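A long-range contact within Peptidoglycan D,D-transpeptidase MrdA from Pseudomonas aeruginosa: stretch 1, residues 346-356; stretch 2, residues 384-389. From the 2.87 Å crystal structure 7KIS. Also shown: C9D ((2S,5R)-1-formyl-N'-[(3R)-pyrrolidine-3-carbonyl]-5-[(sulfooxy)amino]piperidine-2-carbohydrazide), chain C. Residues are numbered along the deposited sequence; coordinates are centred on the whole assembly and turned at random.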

# COMPACT_ATOMS: atom_id res chain seq x y z
N THR A 346 12.78 -6.03 -27.19
CA THR A 346 12.22 -6.76 -28.32
C THR A 346 12.52 -8.25 -28.28
O THR A 346 11.90 -9.01 -29.04
CB THR A 346 12.74 -6.17 -29.65
OG1 THR A 346 12.87 -4.75 -29.52
CG2 THR A 346 11.77 -6.48 -30.79
N SER A 347 13.45 -8.69 -27.43
CA SER A 347 13.82 -10.10 -27.38
C SER A 347 12.61 -10.97 -27.08
O SER A 347 11.85 -10.72 -26.13
CB SER A 347 14.91 -10.32 -26.34
OG SER A 347 14.38 -10.32 -25.03
N ARG A 348 12.43 -12.01 -27.89
CA ARG A 348 11.24 -12.85 -27.88
C ARG A 348 11.49 -14.19 -27.19
O ARG A 348 12.63 -14.65 -27.04
CB ARG A 348 10.78 -13.10 -29.31
CG ARG A 348 11.92 -13.57 -30.20
CD ARG A 348 11.44 -14.53 -31.26
NE ARG A 348 10.94 -13.83 -32.43
CZ ARG A 348 11.64 -13.68 -33.54
NH1 ARG A 348 12.86 -14.19 -33.63
NH2 ARG A 348 11.13 -13.03 -34.57
N VAL A 349 10.39 -14.82 -26.78
CA VAL A 349 10.39 -16.11 -26.11
C VAL A 349 9.14 -16.86 -26.58
O VAL A 349 8.03 -16.34 -26.46
CB VAL A 349 10.38 -15.99 -24.57
CG1 VAL A 349 9.90 -17.28 -23.93
CG2 VAL A 349 11.77 -15.63 -24.06
N PHE A 350 9.33 -18.06 -27.13
CA PHE A 350 8.19 -18.86 -27.54
C PHE A 350 7.53 -19.52 -26.34
O PHE A 350 8.21 -20.15 -25.52
CB PHE A 350 8.60 -19.94 -28.55
CG PHE A 350 7.44 -20.61 -29.22
CD1 PHE A 350 6.72 -19.96 -30.21
CD2 PHE A 350 7.05 -21.89 -28.85
CE1 PHE A 350 5.65 -20.58 -30.83
CE2 PHE A 350 5.98 -22.51 -29.46
CZ PHE A 350 5.28 -21.85 -30.45
N ASP A 351 6.22 -19.35 -26.23
CA ASP A 351 5.45 -19.90 -25.11
C ASP A 351 4.65 -21.10 -25.59
O ASP A 351 3.57 -20.93 -26.19
CB ASP A 351 4.52 -18.83 -24.52
CG ASP A 351 3.53 -19.40 -23.53
OD1 ASP A 351 3.86 -20.37 -22.83
OD2 ASP A 351 2.40 -18.86 -23.46
N PRO A 352 5.12 -22.33 -25.37
CA PRO A 352 4.32 -23.52 -25.69
C PRO A 352 3.28 -23.88 -24.64
O PRO A 352 2.64 -24.92 -24.76
CB PRO A 352 5.39 -24.61 -25.80
CG PRO A 352 6.43 -24.19 -24.81
CD PRO A 352 6.44 -22.68 -24.81
N GLY A 353 3.12 -23.05 -23.61
CA GLY A 353 2.24 -23.35 -22.51
C GLY A 353 2.94 -23.81 -21.25
O GLY A 353 2.26 -24.16 -20.27
N TYR A 354 4.27 -23.83 -21.24
CA TYR A 354 5.05 -24.32 -20.11
C TYR A 354 6.48 -23.85 -20.29
O TYR A 354 6.88 -23.37 -21.35
CB TYR A 354 4.98 -25.85 -20.01
CG TYR A 354 5.30 -26.55 -21.32
CD1 TYR A 354 4.28 -26.93 -22.19
CD2 TYR A 354 6.61 -26.82 -21.68
CE1 TYR A 354 4.57 -27.56 -23.38
CE2 TYR A 354 6.90 -27.46 -22.87
CZ TYR A 354 5.88 -27.83 -23.72
OH TYR A 354 6.17 -28.46 -24.91
N TYR A 355 7.27 -24.00 -19.22
CA TYR A 355 8.69 -23.70 -19.25
C TYR A 355 9.45 -24.76 -18.48
O TYR A 355 9.03 -25.18 -17.39
CB TYR A 355 9.00 -22.32 -18.66
CG TYR A 355 10.49 -22.05 -18.54
CD1 TYR A 355 11.14 -22.17 -17.32
CD2 TYR A 355 11.23 -21.68 -19.66
CE1 TYR A 355 12.50 -21.92 -17.22
CE2 TYR A 355 12.59 -21.44 -19.56
CZ TYR A 355 13.22 -21.56 -18.33
OH TYR A 355 14.57 -21.32 -18.23
N GLN A 356 10.58 -25.20 -19.04
CA GLN A 356 11.46 -26.16 -18.39
C GLN A 356 12.85 -25.56 -18.29
O GLN A 356 13.37 -25.03 -19.28
CB GLN A 356 11.53 -27.48 -19.18
CG GLN A 356 10.22 -28.22 -19.31
CD GLN A 356 10.32 -29.40 -20.25
OE1 GLN A 356 10.75 -29.26 -21.40
NE2 GLN A 356 9.93 -30.58 -19.78
N SER A 384 0.09 -11.12 -19.27
CA SER A 384 0.68 -11.72 -18.07
C SER A 384 1.07 -13.18 -18.33
O SER A 384 0.56 -14.11 -17.71
CB SER A 384 -0.28 -11.62 -16.89
OG SER A 384 0.35 -12.06 -15.69
N ASN A 385 2.02 -13.35 -19.25
CA ASN A 385 2.53 -14.67 -19.56
C ASN A 385 3.50 -15.11 -18.47
O ASN A 385 4.37 -14.34 -18.05
CB ASN A 385 3.21 -14.67 -20.92
CG ASN A 385 3.54 -16.06 -21.42
OD1 ASN A 385 4.61 -16.60 -21.11
ND2 ASN A 385 2.63 -16.66 -22.18
N ASP A 386 3.36 -16.35 -18.01
CA ASP A 386 4.23 -16.84 -16.94
C ASP A 386 5.55 -17.36 -17.48
O ASP A 386 6.58 -17.22 -16.81
CB ASP A 386 3.52 -17.92 -16.13
CG ASP A 386 2.25 -17.42 -15.46
OD1 ASP A 386 2.28 -16.33 -14.87
OD2 ASP A 386 1.22 -18.12 -15.55
N THR A 387 5.55 -17.97 -18.66
CA THR A 387 6.78 -18.55 -19.20
C THR A 387 7.81 -17.47 -19.50
O THR A 387 9.02 -17.70 -19.32
CB THR A 387 6.47 -19.36 -20.46
OG1 THR A 387 5.85 -18.52 -21.44
CG2 THR A 387 5.54 -20.51 -20.13
N TYR A 388 7.37 -16.30 -19.96
CA TYR A 388 8.29 -15.20 -20.21
C TYR A 388 9.04 -14.82 -18.93
O TYR A 388 10.26 -14.60 -18.96
CB TYR A 388 7.53 -13.99 -20.76
CG TYR A 388 8.39 -12.77 -21.05
CD1 TYR A 388 8.73 -11.88 -20.04
CD2 TYR A 388 8.83 -12.50 -22.34
CE1 TYR A 388 9.49 -10.76 -20.31
CE2 TYR A 388 9.60 -11.38 -22.61
CZ TYR A 388 9.93 -10.51 -21.59
OH TYR A 388 10.69 -9.40 -21.85
N PHE A 389 8.33 -14.74 -17.81
CA PHE A 389 8.97 -14.39 -16.55
C PHE A 389 9.58 -15.59 -15.86
O PHE A 389 10.49 -15.42 -15.04
CB PHE A 389 7.96 -13.68 -15.64
CG PHE A 389 7.44 -12.39 -16.21
CD1 PHE A 389 6.32 -12.38 -17.02
CD2 PHE A 389 8.09 -11.20 -15.95
CE1 PHE A 389 5.85 -11.19 -17.56
CE2 PHE A 389 7.62 -10.01 -16.48
CZ PHE A 389 6.50 -10.01 -17.28
OAF C9D C . -6.55 -10.65 -13.68
SAY C9D C . -5.97 -11.95 -14.23
OAD C9D C . -6.88 -13.11 -13.92
OAE C9D C . -5.92 -11.66 -15.71
OAR C9D C . -4.41 -12.23 -13.61
NAQ C9D C . -3.62 -12.83 -14.65
CAU C9D C . -3.28 -14.27 -14.30
CAJ C9D C . -4.09 -14.69 -13.13
CB C9D C . -3.70 -16.01 -12.60
CAM C9D C . -1.77 -14.40 -14.07
N C9D C . -1.41 -14.93 -12.70
CAG C9D C . -0.66 -14.07 -11.79
OAA C9D C . -0.86 -14.13 -10.62
CA C9D C . -2.26 -16.03 -12.10
C C9D C . -1.67 -17.39 -12.43
O C9D C . -2.25 -18.36 -12.09
NAP C9D C . -0.39 -17.52 -13.17
NAO C9D C . 0.08 -18.83 -13.43
CAS C9D C . 0.44 -19.71 -12.32
OAB C9D C . 0.36 -19.34 -11.20
CAV C9D C . 0.93 -21.18 -12.63
CAI C9D C . -0.02 -21.79 -13.72
CAH C9D C . -0.94 -22.83 -12.94
NAN C9D C . -0.19 -23.22 -11.89
CAL C9D C . 0.77 -21.94 -11.51
O HOH W 1 11.30 -8.29 -24.52

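A helix N-terminus leaves backbone NH groups without partners, and the residue before it often turns its side chain back to meet them. The contact between residues 346-356 and 384-389 of MrdA illustrates a further point: a capping side chain can be tied at the same time to a distant part of the chain.

Asn385 holds the N-cap position. With chi1 at -170° (t) and chi2 at -88°, its amide presents OD1 to the first turn, where it accepts from Tyr388 N (N to OD1, 3.0 Å), and the hydroxyl of Thr387 also donates to it, Thr387 OG1 lying a very short 2.3 Å from Asn385 OD1. At 2.87 Å resolution that last value deserves some caution. With the oxygen thus occupied, the nitrogen of the same amide faces the other stretch, and Asn385 ND2 donates to Asp351 OD2 at 2.6 Å with an angle of 152°. One planar group serves both the helix start and the long-range contact.

Asp351 matches this on its own side. Its CA-to-CB bond points toward the helix, and the t rotamer (chi1 170°) carries the carboxylate across. While OD2 receives the Asn385 amide, OD1 accepts from the backbone of the following turn, Gly353 N to Asp351 OD1 being 2.9 Å. The side chain therefore braces its own loop as it reaches outward. Gly353 takes phi/psi of 102/4, where a CB would be jammed against the preceding carbonyl oxygen; the backbone itself calls for glycine here.

Thr387 is the residue most covered by the opposing stretch, at 105 Å². Its p rotamer (chi1 59°) places OG1 by Asn385 OD1, and OG1 also lies 3.1 Å from Asp351 OD1. The methyl takes another direction, packing against the second strand: Thr387 CG2 is 3.4 Å from Tyr354 O and 4.0 Å from Tyr355 N. Tyr355 starts toward the helix, so its CB comes within 4.2 Å of Thr387 CG2, but its t side chain then leads away.

Tyr388 behaves in the reverse manner. Its CA-to-CB bond points sideways, yet chi1 of 180° (t) brings the ring nearer to the first strand, with Tyr388 CD2 4.4 Å from Val349 CB in a loose apolar contact. Ser347 O lies at the ring edge, near its plane, 4.2 Å from Tyr388 CE2. A water completes this end, accepting from Tyr388 OH and donating to Ser347 O, each oxygen 3.0 Å from the water O.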